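Local coordinates for uncharacterized protein (Staphylococcus aureus subsp. aureus, PDB 4H0A) that is of unknown function but belongs to the CAP (cysteine-rich secretory protein) family, joining a CAP domain to a CAP-associated N-terminal region, at residues Y158-S163 with I294-L299; P203-S208 with D314-I319; E215-K218 with P224-I227; T270-V275 with S302-M307. One frame throughout, in Å; residues are numbered along the deposited sequence.

Contact 1: Y158-S163 with I294-L299; sequences YSDQQS and IHRSRL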
loop_
_atom_site.group_PDB
_atom_site.type_symbol
_atom_site.label_atom_id
_atom_site.label_comp_id
_atom_site.label_asym_id
_atom_site.label_seq_id
_atom_site.Cartn_x
_atom_site.Cartn_y
_atom_site.Cartn_z
ATOM N N TYR A 158 -0.478 9.875 -0.347
ATOM C CA TYR A 158 -0.969 9.242 -1.569
ATOM C C TYR A 158 -2.128 10.016 -2.138
ATOM O O TYR A 158 -3.121 10.200 -1.440
ATOM C CB TYR A 158 -1.402 7.805 -1.277
ATOM C CG TYR A 158 -0.258 6.949 -0.787
ATOM C CD1 TYR A 158 0.693 6.455 -1.667
ATOM C CD2 TYR A 158 -0.106 6.660 0.566
ATOM C CE1 TYR A 158 1.753 5.666 -1.222
ATOM C CE2 TYR A 158 0.953 5.883 1.025
ATOM C CZ TYR A 158 1.873 5.370 0.126
ATOM O OH TYR A 158 2.901 4.589 0.592
ATOM N N SER A 159 -2.013 10.464 -3.394
ATOM C CA SER A 159 -3.081 11.219 -4.060
ATOM C C SER A 159 -3.518 10.533 -5.311
ATOM O O SER A 159 -2.769 9.755 -5.904
ATOM C CB SER A 159 -2.642 12.634 -4.421
ATOM O OG SER A 159 -2.164 13.350 -3.297
ATOM N N ASP A 160 -4.718 10.887 -5.748
ATOM C CA ASP A 160 -5.320 10.340 -6.946
ATOM C C ASP A 160 -4.848 11.160 -8.150
ATOM O O ASP A 160 -4.862 12.386 -8.095
ATOM C CB ASP A 160 -6.843 10.400 -6.783
ATOM C CG ASP A 160 -7.636 9.498 -7.702
ATOM O OD1 ASP A 160 -7.288 8.311 -7.809
ATOM O OD2 ASP A 160 -8.629 9.979 -8.291
ATOM N N GLN A 161 -4.434 10.497 -9.233
ATOM C CA GLN A 161 -3.974 11.197 -10.435
ATOM C C GLN A 161 -5.171 11.865 -11.157
ATOM O O GLN A 161 -4.981 12.861 -11.848
ATOM C CB GLN A 161 -3.235 10.220 -11.376
ATOM C CG GLN A 161 -2.102 10.846 -12.179
ATOM C CD GLN A 161 -1.302 9.777 -12.893
ATOM O OE1 GLN A 161 -1.857 8.943 -13.620
ATOM N NE2 GLN A 161 0.016 9.762 -12.706
ATOM N N GLN A 162 -6.401 11.327 -10.967
ATOM C CA GLN A 162 -7.623 11.852 -11.579
ATOM C C GLN A 162 -8.270 12.937 -10.720
ATOM O O GLN A 162 -8.457 14.046 -11.208
ATOM C CB GLN A 162 -8.642 10.722 -11.829
ATOM C CG GLN A 162 -8.478 10.054 -13.189
ATOM C CD GLN A 162 -9.043 10.892 -14.307
ATOM O OE1 GLN A 162 -8.308 11.451 -15.127
ATOM N NE2 GLN A 162 -10.362 11.013 -14.352
ATOM N N SER A 163 -8.655 12.623 -9.470
ATOM C CA SER A 163 -9.317 13.611 -8.604
ATOM C C SER A 163 -8.334 14.589 -7.942
ATOM O O SER A 163 -8.768 15.659 -7.534
ATOM C CB SER A 163 -10.153 12.925 -7.527
ATOM O OG SER A 163 -9.387 12.078 -6.691
ATOM N N ILE A 294 -5.503 2.116 -16.772
ATOM C CA ILE A 294 -6.050 0.786 -17.042
ATOM C C ILE A 294 -6.204 -0.000 -15.711
ATOM O O ILE A 294 -7.261 -0.590 -15.481
ATOM C CB ILE A 294 -5.173 0.021 -18.074
ATOM C CG1 ILE A 294 -5.081 0.765 -19.441
ATOM C CG2 ILE A 294 -5.673 -1.405 -18.272
ATOM C CD1 ILE A 294 -6.413 0.982 -20.203
ATOM N N HIS A 295 -5.179 -0.004 -14.841
ATOM C CA HIS A 295 -5.272 -0.703 -13.550
ATOM C C HIS A 295 -6.258 0.018 -12.602
ATOM O O HIS A 295 -7.025 -0.657 -11.918
ATOM C CB HIS A 295 -3.892 -0.844 -12.893
ATOM C CG HIS A 295 -2.936 -1.701 -13.668
ATOM N ND1 HIS A 295 -2.496 -1.334 -14.927
ATOM C CD2 HIS A 295 -2.335 -2.862 -13.318
ATOM C CE1 HIS A 295 -1.658 -2.287 -15.310
ATOM N NE2 HIS A 295 -1.525 -3.223 -14.369
ATOM N N ARG A 296 -6.240 1.373 -12.579
ATOM C CA ARG A 296 -7.144 2.174 -11.745
ATOM C C ARG A 296 -8.604 1.889 -12.101
ATOM O O ARG A 296 -9.419 1.711 -11.198
ATOM C CB ARG A 296 -6.858 3.674 -11.928
ATOM C CG ARG A 296 -7.577 4.596 -10.928
ATOM C CD ARG A 296 -8.262 5.790 -11.587
ATOM N NE ARG A 296 -7.462 6.394 -12.657
ATOM C CZ ARG A 296 -6.430 7.218 -12.485
ATOM N NH1 ARG A 296 -6.043 7.570 -11.261
ATOM N NH2 ARG A 296 -5.776 7.701 -13.535
ATOM N N SER A 297 -8.936 1.868 -13.410
ATOM C CA SER A 297 -10.305 1.609 -13.882
ATOM C C SER A 297 -10.817 0.238 -13.426
ATOM O O SER A 297 -12.004 0.113 -13.145
ATOM C CB SER A 297 -10.410 1.745 -15.405
ATOM O OG SER A 297 -9.797 0.686 -16.121
ATOM N N ARG A 298 -9.931 -0.766 -13.302
ATOM C CA ARG A 298 -10.329 -2.092 -12.818
ATOM C C ARG A 298 -10.605 -2.062 -11.311
ATOM O O ARG A 298 -11.624 -2.597 -10.877
ATOM C CB ARG A 298 -9.259 -3.151 -13.136
ATOM C CG ARG A 298 -9.172 -3.480 -14.622
ATOM C CD ARG A 298 -7.802 -3.993 -15.002
ATOM N NE ARG A 298 -7.673 -4.231 -16.439
ATOM C CZ ARG A 298 -6.528 -4.484 -17.070
ATOM N NH1 ARG A 298 -5.379 -4.535 -16.393
ATOM N NH2 ARG A 298 -6.515 -4.670 -18.385
ATOM N N LEU A 299 -9.705 -1.441 -10.514
ATOM C CA LEU A 299 -9.895 -1.329 -9.055
ATOM C C LEU A 299 -11.189 -0.602 -8.708
ATOM O O LEU A 299 -11.890 -1.008 -7.788
ATOM C CB LEU A 299 -8.736 -0.558 -8.393
ATOM C CG LEU A 299 -7.423 -1.287 -8.157
ATOM C CD1 LEU A 299 -6.340 -0.301 -7.778
ATOM C CD2 LEU A 299 -7.557 -2.332 -7.070
#
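An Asx motif following strand 153-159 meets helix 293-299 where the CAP-associated N-terminal region lies against the CAP domain, with Asp160, Gln161 and Gln162 gathered round the side chain of Arg296. Gln162 covers one face of the guanidinium, and Asp160 and Gln161 come to its edge. CG of Gln162 sits over the middle of that face, 3.6 Å from Arg296 CZ, and CB of Gln161 lies in the guanidinium plane, 3.9 Å from Arg296 NH1. Asp160 OD1 stops 3.7 Å from Arg296 NH1, which makes a long salt bridge. The carboxylate and guanidinium planes are 82° apart, so the two groups do not form a flat, two-pronged pair. Arg296 leaves its helix with CG anti to the backbone N (chi1 -170°), and bends at chi2 and chi3 bring one face of its guanidinium against CG of Gln162. Two conformations were modelled; the packing described is that of one, so it is less certain.

The other carboxylate oxygen is held more firmly. Asp160 OD2 accepts from Ser163 OG at 2.7 Å and from Ser163 N at 2.9 Å, the donors arriving from opposite faces of the carboxylate, and it also forms a salt bridge to Lys220. This second shell probably fixes OD1 facing Arg296. Acceptance from a backbone N three residues on is the signature of an Asx motif.

Contact 2: P203-S208 with D314-I319; sequences PNQLIS and DYYSLI. With EDO (1,2-ethanediol), chain D.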
loop_
_atom_site.group_PDB
_atom_site.type_symbol
_atom_site.label_atom_id
_atom_site.label_comp_id
_atom_site.label_asym_id
_atom_site.label_seq_id
_atom_site.Cartn_x
_atom_site.Cartn_y
_atom_site.Cartn_z
ATOM N N PRO A 203 0.435 -14.802 2.835
ATOM C CA PRO A 203 -1.033 -14.795 3.024
ATOM C C PRO A 203 -1.556 -13.494 3.649
ATOM O O PRO A 203 -2.666 -13.089 3.338
ATOM C CB PRO A 203 -1.295 -16.002 3.946
ATOM C CG PRO A 203 0.021 -16.373 4.507
ATOM C CD PRO A 203 1.074 -15.920 3.558
ATOM N N ASN A 204 -0.778 -12.843 4.529
ATOM C CA ASN A 204 -1.233 -11.591 5.154
ATOM C C ASN A 204 -1.113 -10.412 4.183
ATOM O O ASN A 204 -1.928 -9.489 4.277
ATOM C CB ASN A 204 -0.494 -11.327 6.449
ATOM C CG ASN A 204 -1.116 -12.116 7.559
ATOM O OD1 ASN A 204 -2.222 -11.789 7.982
ATOM N ND2 ASN A 204 -0.518 -13.238 7.944
ATOM N N GLN A 205 -0.136 -10.435 3.243
ATOM C CA GLN A 205 -0.039 -9.374 2.232
ATOM C C GLN A 205 -1.242 -9.478 1.309
ATOM O O GLN A 205 -1.751 -8.460 0.866
ATOM C CB GLN A 205 1.268 -9.451 1.416
ATOM C CG GLN A 205 2.562 -9.197 2.197
ATOM C CD GLN A 205 2.577 -7.898 2.957
ATOM O OE1 GLN A 205 2.623 -7.877 4.190
ATOM N NE2 GLN A 205 2.569 -6.790 2.242
ATOM N N LEU A 206 -1.697 -10.722 1.021
ATOM C CA LEU A 206 -2.875 -10.926 0.175
ATOM C C LEU A 206 -4.121 -10.352 0.871
ATOM O O LEU A 206 -4.930 -9.695 0.218
ATOM C CB LEU A 206 -3.079 -12.426 -0.146
ATOM C CG LEU A 206 -4.360 -12.791 -0.914
ATOM C CD1 LEU A 206 -4.439 -12.028 -2.251
ATOM C CD2 LEU A 206 -4.439 -14.287 -1.148
ATOM N N ILE A 207 -4.270 -10.584 2.198
ATOM C CA ILE A 207 -5.413 -10.043 2.947
ATOM C C ILE A 207 -5.337 -8.511 2.943
ATOM O O ILE A 207 -6.361 -7.863 2.765
ATOM C CB ILE A 207 -5.501 -10.619 4.393
ATOM C CG1 ILE A 207 -5.847 -12.122 4.336
ATOM C CG2 ILE A 207 -6.579 -9.867 5.218
ATOM C CD1 ILE A 207 -5.383 -12.900 5.546
ATOM N N SER A 208 -4.146 -7.936 3.143
ATOM C CA SER A 208 -3.988 -6.468 3.085
ATOM C C SER A 208 -4.309 -5.928 1.687
ATOM O O SER A 208 -4.906 -4.859 1.577
ATOM C CB SER A 208 -2.569 -6.068 3.455
ATOM O OG SER A 208 -2.337 -6.359 4.820
ATOM N N ASP A 314 7.964 -11.645 -4.933
ATOM C CA ASP A 314 7.968 -10.325 -5.545
ATOM C C ASP A 314 6.665 -9.995 -6.300
ATOM O O ASP A 314 6.467 -8.826 -6.634
ATOM C CB ASP A 314 9.173 -10.242 -6.508
ATOM C CG ASP A 314 10.495 -9.967 -5.815
ATOM O OD1 ASP A 314 10.604 -10.253 -4.598
ATOM O OD2 ASP A 314 11.429 -9.477 -6.493
ATOM N N TYR A 315 5.775 -10.979 -6.555
ATOM C CA TYR A 315 4.577 -10.737 -7.357
ATOM C C TYR A 315 3.272 -10.566 -6.567
ATOM O O TYR A 315 3.053 -11.221 -5.552
ATOM C CB TYR A 315 4.367 -11.879 -8.348
ATOM C CG TYR A 315 5.301 -11.871 -9.538
ATOM C CD1 TYR A 315 4.908 -11.320 -10.754
ATOM C CD2 TYR A 315 6.535 -12.508 -9.485
ATOM C CE1 TYR A 315 5.742 -11.354 -11.872
ATOM C CE2 TYR A 315 7.378 -12.553 -10.596
ATOM C CZ TYR A 315 6.975 -11.981 -11.793
ATOM O OH TYR A 315 7.794 -11.992 -12.903
ATOM N N TYR A 316 2.378 -9.728 -7.117
ATOM C CA TYR A 316 1.034 -9.459 -6.623
ATOM C C TYR A 316 0.070 -9.603 -7.780
ATOM O O TYR A 316 0.273 -8.946 -8.784
ATOM C CB TYR A 316 0.947 -8.038 -6.053
ATOM C CG TYR A 316 1.533 -7.866 -4.670
ATOM C CD1 TYR A 316 2.898 -7.664 -4.491
ATOM C CD2 TYR A 316 0.712 -7.762 -3.556
ATOM C CE1 TYR A 316 3.434 -7.424 -3.226
ATOM C CE2 TYR A 316 1.233 -7.522 -2.288
ATOM C CZ TYR A 316 2.595 -7.351 -2.126
ATOM O OH TYR A 316 3.080 -7.107 -0.863
ATOM N N SER A 317 -0.964 -10.437 -7.661
ATOM C CA SER A 317 -1.967 -10.616 -8.720
ATOM C C SER A 317 -3.358 -10.479 -8.128
ATOM O O SER A 317 -3.604 -11.055 -7.073
ATOM C CB SER A 317 -1.811 -11.983 -9.374
ATOM O OG SER A 317 -2.918 -12.286 -10.207
ATOM N N LEU A 318 -4.266 -9.733 -8.792
ATOM C CA LEU A 318 -5.644 -9.567 -8.321
ATOM C C LEU A 318 -6.590 -9.660 -9.502
ATOM O O LEU A 318 -6.548 -8.810 -10.392
ATOM C CB LEU A 318 -5.816 -8.224 -7.588
ATOM C CG LEU A 318 -7.122 -8.026 -6.794
ATOM C CD1 LEU A 318 -7.291 -9.100 -5.693
ATOM C CD2 LEU A 318 -7.164 -6.648 -6.162
ATOM N N ILE A 319 -7.426 -10.710 -9.523
ATOM C CA ILE A 319 -8.411 -10.944 -10.579
ATOM C C ILE A 319 -9.730 -10.354 -10.118
ATOM O O ILE A 319 -10.102 -10.551 -8.965
ATOM C CB ILE A 319 -8.533 -12.456 -10.896
ATOM C CG1 ILE A 319 -7.181 -13.002 -11.410
ATOM C CG2 ILE A 319 -9.656 -12.713 -11.921
ATOM C CD1 ILE A 319 -7.103 -14.471 -11.530
HETATM C C1 EDO D . -1.820 -13.969 11.509
HETATM O O1 EDO D . -0.995 -14.704 10.536
HETATM C C2 EDO D . -2.675 -12.820 10.940
HETATM O O2 EDO D . -3.623 -13.225 9.904
#
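The helical backbone carrying Gln205 faces the extended backbone carrying Tyr316 at some distance, with 8.9 Å between Gln205 CA and Tyr316 CA, so the contact is left to the side chains. Residues 203-208 follow regular helical bonding, Ser208 N meeting Asn204 O at 2.9 Å. Helix 201-219 packs here on the sheet of the CAP alpha-beta-alpha sandwich, in which strand 315-322 is flanked by strands 270-277 and 306-312, with which Tyr316 to Ile319 share backbone hydrogen bonds.

Across the gap, Gln205 NE2 donates to Tyr316 OH at 3.2 Å, with an N-H...O angle of 163°. The hydroxyl lies close to the amide plane, while the plane of the tyrosine ring stands 84° from that of the amide. The glutamine chain is bent at chi2 (-54°), and its aliphatic part stays beside the same hydroxyl: Gln205 CB lies 3.7 Å from Tyr316 OH. Gln205 was modelled in two conformers; the bond is described for one, so it may not be permanent. Val282 and Val311 touch both side chains, and Tyr63 touches the glutamine.

Further round the helix, Asn204 holds a 1,2-ethanediol molecule, probably from the crystallisation liquor, with both ends of its amide. OD1 of Asn204 accepts from O2 of the diol at 2.8 Å, and ND2 of Asn204 donates to O1 of the diol at 3.0 Å. Arg61 NH1 also donates to Asn204 OD1.

Between these two segments a single, fairly long but nearly straight bond links helix to strand, and in this conformer gives the buried tyrosine hydroxyl a donor, using two uncharged groups.

Contact 3: E215-K218 with P224-I227; sequences EMRK and PLKI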
loop_
_atom_site.group_PDB
_atom_site.type_symbol
_atom_site.label_atom_id
_atom_site.label_comp_id
_atom_site.label_asym_id
_atom_site.label_seq_id
_atom_site.Cartn_x
_atom_site.Cartn_y
_atom_site.Cartn_z
ATOM N N GLU A 215 -10.765 -0.342 0.718
ATOM C CA GLU A 215 -10.715 1.014 1.295
ATOM C C GLU A 215 -10.701 2.062 0.188
ATOM O O GLU A 215 -11.398 3.068 0.301
ATOM C CB GLU A 215 -9.471 1.205 2.190
ATOM C CG GLU A 215 -9.523 0.438 3.500
ATOM C CD GLU A 215 -10.713 0.755 4.384
ATOM O OE1 GLU A 215 -11.065 1.950 4.516
ATOM O OE2 GLU A 215 -11.311 -0.201 4.925
HETATM N N MSE A 216 -9.957 1.805 -0.906
HETATM C CA MSE A 216 -9.897 2.726 -2.050
HETATM C C MSE A 216 -11.259 2.804 -2.722
HETATM O O MSE A 216 -11.715 3.900 -3.063
HETATM C CB MSE A 216 -8.818 2.285 -3.054
HETATM C CG MSE A 216 -7.393 2.354 -2.502
HETATM SE SE MSE A 216 -6.837 4.151 -2.038
HETATM C CE MSE A 216 -7.199 4.092 -0.014
ATOM N N ARG A 217 -11.936 1.653 -2.869
ATOM C CA ARG A 217 -13.290 1.627 -3.436
ATOM C C ARG A 217 -14.277 2.401 -2.542
ATOM O O ARG A 217 -15.101 3.157 -3.068
ATOM C CB ARG A 217 -13.762 0.171 -3.619
ATOM C CG ARG A 217 -13.064 -0.546 -4.774
ATOM C CD ARG A 217 -13.566 -1.963 -4.915
ATOM N NE ARG A 217 -14.972 -2.003 -5.334
ATOM C CZ ARG A 217 -15.410 -1.892 -6.589
ATOM N NH1 ARG A 217 -14.552 -1.724 -7.592
ATOM N NH2 ARG A 217 -16.712 -1.942 -6.851
ATOM N N LYS A 218 -14.195 2.226 -1.199
ATOM C CA LYS A 218 -15.093 2.932 -0.268
ATOM C C LYS A 218 -14.912 4.454 -0.349
ATOM O O LYS A 218 -15.910 5.163 -0.277
ATOM C CB LYS A 218 -14.916 2.457 1.191
ATOM C CG LYS A 218 -15.631 1.138 1.485
ATOM C CD LYS A 218 -15.549 0.727 2.957
ATOM C CE LYS A 218 -14.153 0.354 3.405
ATOM N NZ LYS A 218 -14.164 -0.263 4.762
ATOM N N PRO A 224 -17.771 -2.638 -1.748
ATOM C CA PRO A 224 -16.551 -3.458 -1.651
ATOM C C PRO A 224 -16.722 -4.778 -2.403
ATOM O O PRO A 224 -17.841 -5.268 -2.526
ATOM C CB PRO A 224 -16.391 -3.678 -0.146
ATOM C CG PRO A 224 -17.754 -3.583 0.398
ATOM C CD PRO A 224 -18.521 -2.630 -0.476
ATOM N N LEU A 225 -15.631 -5.325 -2.940
ATOM C CA LEU A 225 -15.688 -6.592 -3.671
ATOM C C LEU A 225 -15.634 -7.744 -2.692
ATOM O O LEU A 225 -14.907 -7.668 -1.703
ATOM C CB LEU A 225 -14.539 -6.692 -4.682
ATOM C CG LEU A 225 -14.442 -5.547 -5.689
ATOM C CD1 LEU A 225 -13.276 -5.742 -6.615
ATOM C CD2 LEU A 225 -15.722 -5.400 -6.492
ATOM N N LYS A 226 -16.424 -8.796 -2.939
ATOM C CA LYS A 226 -16.420 -9.980 -2.084
ATOM C C LYS A 226 -15.263 -10.876 -2.504
ATOM O O LYS A 226 -14.907 -10.903 -3.673
ATOM C CB LYS A 226 -17.757 -10.733 -2.163
ATOM C CG LYS A 226 -18.912 -9.931 -1.583
ATOM C CD LYS A 226 -20.171 -10.778 -1.440
ATOM C CE LYS A 226 -21.303 -10.026 -0.781
ATOM N NZ LYS A 226 -22.443 -10.924 -0.454
ATOM N N ILE A 227 -14.645 -11.573 -1.556
ATOM C CA ILE A 227 -13.497 -12.429 -1.872
ATOM C C ILE A 227 -14.026 -13.771 -2.373
ATOM O O ILE A 227 -14.888 -14.360 -1.731
ATOM C CB ILE A 227 -12.556 -12.554 -0.652
ATOM C CG1 ILE A 227 -11.918 -11.170 -0.351
ATOM C CG2 ILE A 227 -11.459 -13.605 -0.901
ATOM C CD1 ILE A 227 -11.654 -10.936 1.064
#
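The branched end of Leu225 packs over the guanidinium of Arg217, the two side chains crossing at about a right angle. Its CD2 methyl sits over the centre of one guanidinium face, 3.5 Å from Arg217 CZ and 3.6 Å from Arg217 NH2. The branch carbon takes the inner part of the same surface, Leu225 CG approaching Arg217 NE to 3.6 Å and Arg217 CD to 3.8 Å. Pro224 approaches instead from the edge, its CA lying near the guanidinium plane and 4.3 Å from Arg217 NE. The arginine chain runs out from the helix and then bends at chi3 (67°), which turns the flat group across the leucine. This is apolar packing on the face of a charged group, whose N-H bonds are left to point outward round its rim. There NE donates to Lys223 O, while NH1 donates to Leu299 O and Asn301 O, so backbone carbonyls fix the rotation of the plane that Leu225 covers. One turn of the helix is tied by a separate salt bridge, Lys218 NZ to Glu215 OE2 at 2.9 Å, with the amine above the carboxylate plane.

The contact joins the last turns of helix 201-219 to the segment that leads into edge strand 226-227. Asn214 OD1 of the same helix accepts from Leu225 N, and Arg217 reaches the end of helix 293-299, so one helix braces both the edge of the CAP sheet and a neighbouring helix.

Contact 4: T270-V275 with S302-M307; sequences TTAQNV and SKYDEM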
loop_
_atom_site.group_PDB
_atom_site.type_symbol
_atom_site.label_atom_id
_atom_site.label_comp_id
_atom_site.label_asym_id
_atom_site.label_seq_id
_atom_site.Cartn_x
_atom_site.Cartn_y
_atom_site.Cartn_z
ATOM N N THR A 270 -18.020 -10.198 -17.159
ATOM C CA THR A 270 -16.719 -9.623 -17.514
ATOM C C THR A 270 -15.673 -9.956 -16.453
ATOM O O THR A 270 -16.008 -10.326 -15.322
ATOM C CB THR A 270 -16.814 -8.104 -17.711
ATOM O OG1 THR A 270 -17.313 -7.499 -16.519
ATOM C CG2 THR A 270 -17.675 -7.717 -18.913
ATOM N N THR A 271 -14.398 -9.837 -16.843
ATOM C CA THR A 271 -13.264 -10.121 -15.966
ATOM C C THR A 271 -12.025 -9.336 -16.400
ATOM O O THR A 271 -11.892 -8.967 -17.566
ATOM C CB THR A 271 -12.963 -11.631 -15.959
ATOM O OG1 THR A 271 -12.077 -11.927 -14.876
ATOM C CG2 THR A 271 -12.370 -12.126 -17.283
ATOM N N ALA A 272 -11.105 -9.125 -15.461
ATOM C CA ALA A 272 -9.843 -8.433 -15.724
ATOM C C ALA A 272 -8.834 -8.792 -14.651
ATOM O O ALA A 272 -9.186 -9.477 -13.689
ATOM C CB ALA A 272 -10.064 -6.933 -15.773
ATOM N N GLN A 273 -7.580 -8.351 -14.813
ATOM C CA GLN A 273 -6.525 -8.687 -13.867
ATOM C C GLN A 273 -5.507 -7.568 -13.727
ATOM O O GLN A 273 -5.074 -7.004 -14.728
ATOM C CB GLN A 273 -5.817 -9.960 -14.346
ATOM C CG GLN A 273 -4.732 -10.486 -13.411
ATOM C CD GLN A 273 -4.068 -11.735 -13.937
ATOM O OE1 GLN A 273 -4.338 -12.210 -15.048
ATOM N NE2 GLN A 273 -3.157 -12.279 -13.148
ATOM N N ASN A 274 -5.090 -7.296 -12.482
ATOM C CA ASN A 274 -4.039 -6.340 -12.167
ATOM C C ASN A 274 -2.873 -7.128 -11.637
ATOM O O ASN A 274 -3.080 -8.036 -10.829
ATOM C CB ASN A 274 -4.513 -5.303 -11.152
ATOM C CG ASN A 274 -5.343 -4.197 -11.736
ATOM O OD1 ASN A 274 -5.648 -4.189 -12.920
ATOM N ND2 ASN A 274 -5.765 -3.258 -10.908
ATOM N N VAL A 275 -1.658 -6.820 -12.102
ATOM C CA VAL A 275 -0.446 -7.518 -11.676
ATOM C C VAL A 275 0.631 -6.488 -11.335
ATOM O O VAL A 275 0.658 -5.406 -11.925
ATOM C CB VAL A 275 0.057 -8.522 -12.757
ATOM C CG1 VAL A 275 1.262 -9.315 -12.256
ATOM C CG2 VAL A 275 -1.055 -9.469 -13.191
ATOM N N SER A 302 -17.335 -0.049 -11.100
ATOM C CA SER A 302 -18.611 -0.235 -10.411
ATOM C C SER A 302 -19.289 -1.565 -10.778
ATOM O O SER A 302 -20.096 -2.056 -9.992
ATOM C CB SER A 302 -19.560 0.916 -10.732
ATOM O OG SER A 302 -19.752 1.052 -12.132
ATOM N N LYS A 303 -18.980 -2.141 -11.958
ATOM C CA LYS A 303 -19.625 -3.380 -12.403
ATOM C C LYS A 303 -19.081 -4.627 -11.680
ATOM O O LYS A 303 -19.857 -5.560 -11.474
ATOM C CB LYS A 303 -19.507 -3.553 -13.932
ATOM N N TYR A 304 -17.792 -4.658 -11.283
ATOM C CA TYR A 304 -17.255 -5.838 -10.586
ATOM C C TYR A 304 -17.848 -5.978 -9.185
ATOM O O TYR A 304 -18.105 -4.975 -8.519
ATOM C CB TYR A 304 -15.718 -5.801 -10.474
ATOM C CG TYR A 304 -14.969 -5.731 -11.786
ATOM C CD1 TYR A 304 -15.355 -6.503 -12.876
ATOM C CD2 TYR A 304 -13.807 -4.979 -11.907
ATOM C CE1 TYR A 304 -14.652 -6.459 -14.076
ATOM C CE2 TYR A 304 -13.102 -4.918 -13.104
ATOM C CZ TYR A 304 -13.523 -5.666 -14.188
ATOM O OH TYR A 304 -12.844 -5.618 -15.381
ATOM N N ASP A 305 -18.102 -7.226 -8.764
ATOM C CA ASP A 305 -18.632 -7.516 -7.429
ATOM C C ASP A 305 -17.783 -8.559 -6.667
ATOM O O ASP A 305 -18.039 -8.755 -5.484
ATOM C CB ASP A 305 -20.104 -7.967 -7.492
ATOM C CG ASP A 305 -20.466 -8.855 -8.662
ATOM O OD1 ASP A 305 -19.639 -9.715 -9.032
ATOM O OD2 ASP A 305 -21.563 -8.669 -9.226
ATOM N N GLU A 306 -16.764 -9.187 -7.307
ATOM C CA GLU A 306 -15.912 -10.184 -6.660
ATOM C C GLU A 306 -14.470 -10.045 -7.089
ATOM O O GLU A 306 -14.187 -9.517 -8.171
ATOM C CB GLU A 306 -16.377 -11.604 -7.005
ATOM C CG GLU A 306 -17.754 -11.955 -6.479
ATOM C CD GLU A 306 -18.198 -13.376 -6.771
ATOM O OE1 GLU A 306 -17.415 -14.142 -7.379
ATOM O OE2 GLU A 306 -19.343 -13.719 -6.398
HETATM N N MSE A 307 -13.567 -10.568 -6.263
HETATM C CA MSE A 307 -12.141 -10.566 -6.553
HETATM C C MSE A 307 -11.456 -11.750 -5.874
HETATM O O MSE A 307 -11.985 -12.334 -4.931
HETATM C CB MSE A 307 -11.490 -9.241 -6.104
HETATM C CG MSE A 307 -11.460 -9.050 -4.586
HETATM SE SE MSE A 307 -10.637 -7.355 -4.047
HETATM C CE MSE A 307 -11.247 -7.450 -2.217
#
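The hydroxyl OG1 of Thr270, hydrogen-bonded to Glu322 OE1 on the adjacent strand, also touches the ring of Tyr304, 3.8 Å from its CE1. The contact belongs to the sheet of the CAP alpha-beta-alpha sandwich and spans its strand 315-322: Thr270, Thr271 and Ala272 lie on strand 270-277 at one side of that strand, and Tyr304 just precedes strand 306-312 at the other. The tyrosine ring bridges the distance. It passes Phe320 of the intervening strand with the two ring planes only about 15° apart, and its far end arrives at strand 270-277. Tyr304 CG is anti to the carbonyl carbon (chi1 -59°), which sends the ring across the sheet toward that strand. The side chains of Thr270 and Tyr304 cross at about a right angle, and the threonine approaches the ring obliquely.

Thr270 and Ala272 alternate with Thr271 along the strand, so their CB atoms point toward the tyrosine while that of Thr271 points away, its OG1 being hydrogen-bonded to Phe320 O. On the other segment the chain enters its strand through a classic beta bulge, Asp305 and Glu306 both facing Leu321. Packing is close at the phenol end: Ala272 CB lies 4.0 Å from Tyr304 CZ and a short 3.1 Å from Tyr304 OH.

Contacts 2, 3 and 4 all reach the same CAP sheet: contacts 2 and 3 bring helix 201-219 to it at points along its length, and contact 4 works across its strands. Contact 1 instead joins the CAP domain to the N-terminal region; its touching residues are partly exposed, whereas those of the other three are largely buried. The chemistry differs: a long salt bridge with Gln162 over the guanidinium face in contact 1, a neutral hydrogen bond in contact 2, a leucine-covered guanidinium in contact 3 and a tyrosine against threonine and alanine in contact 4. Helix 293-299 connects several of them: Leu299 O accepts from Arg217 NH1 of contact 3, and His295 O accepts from Asn274 ND2 of contact 4.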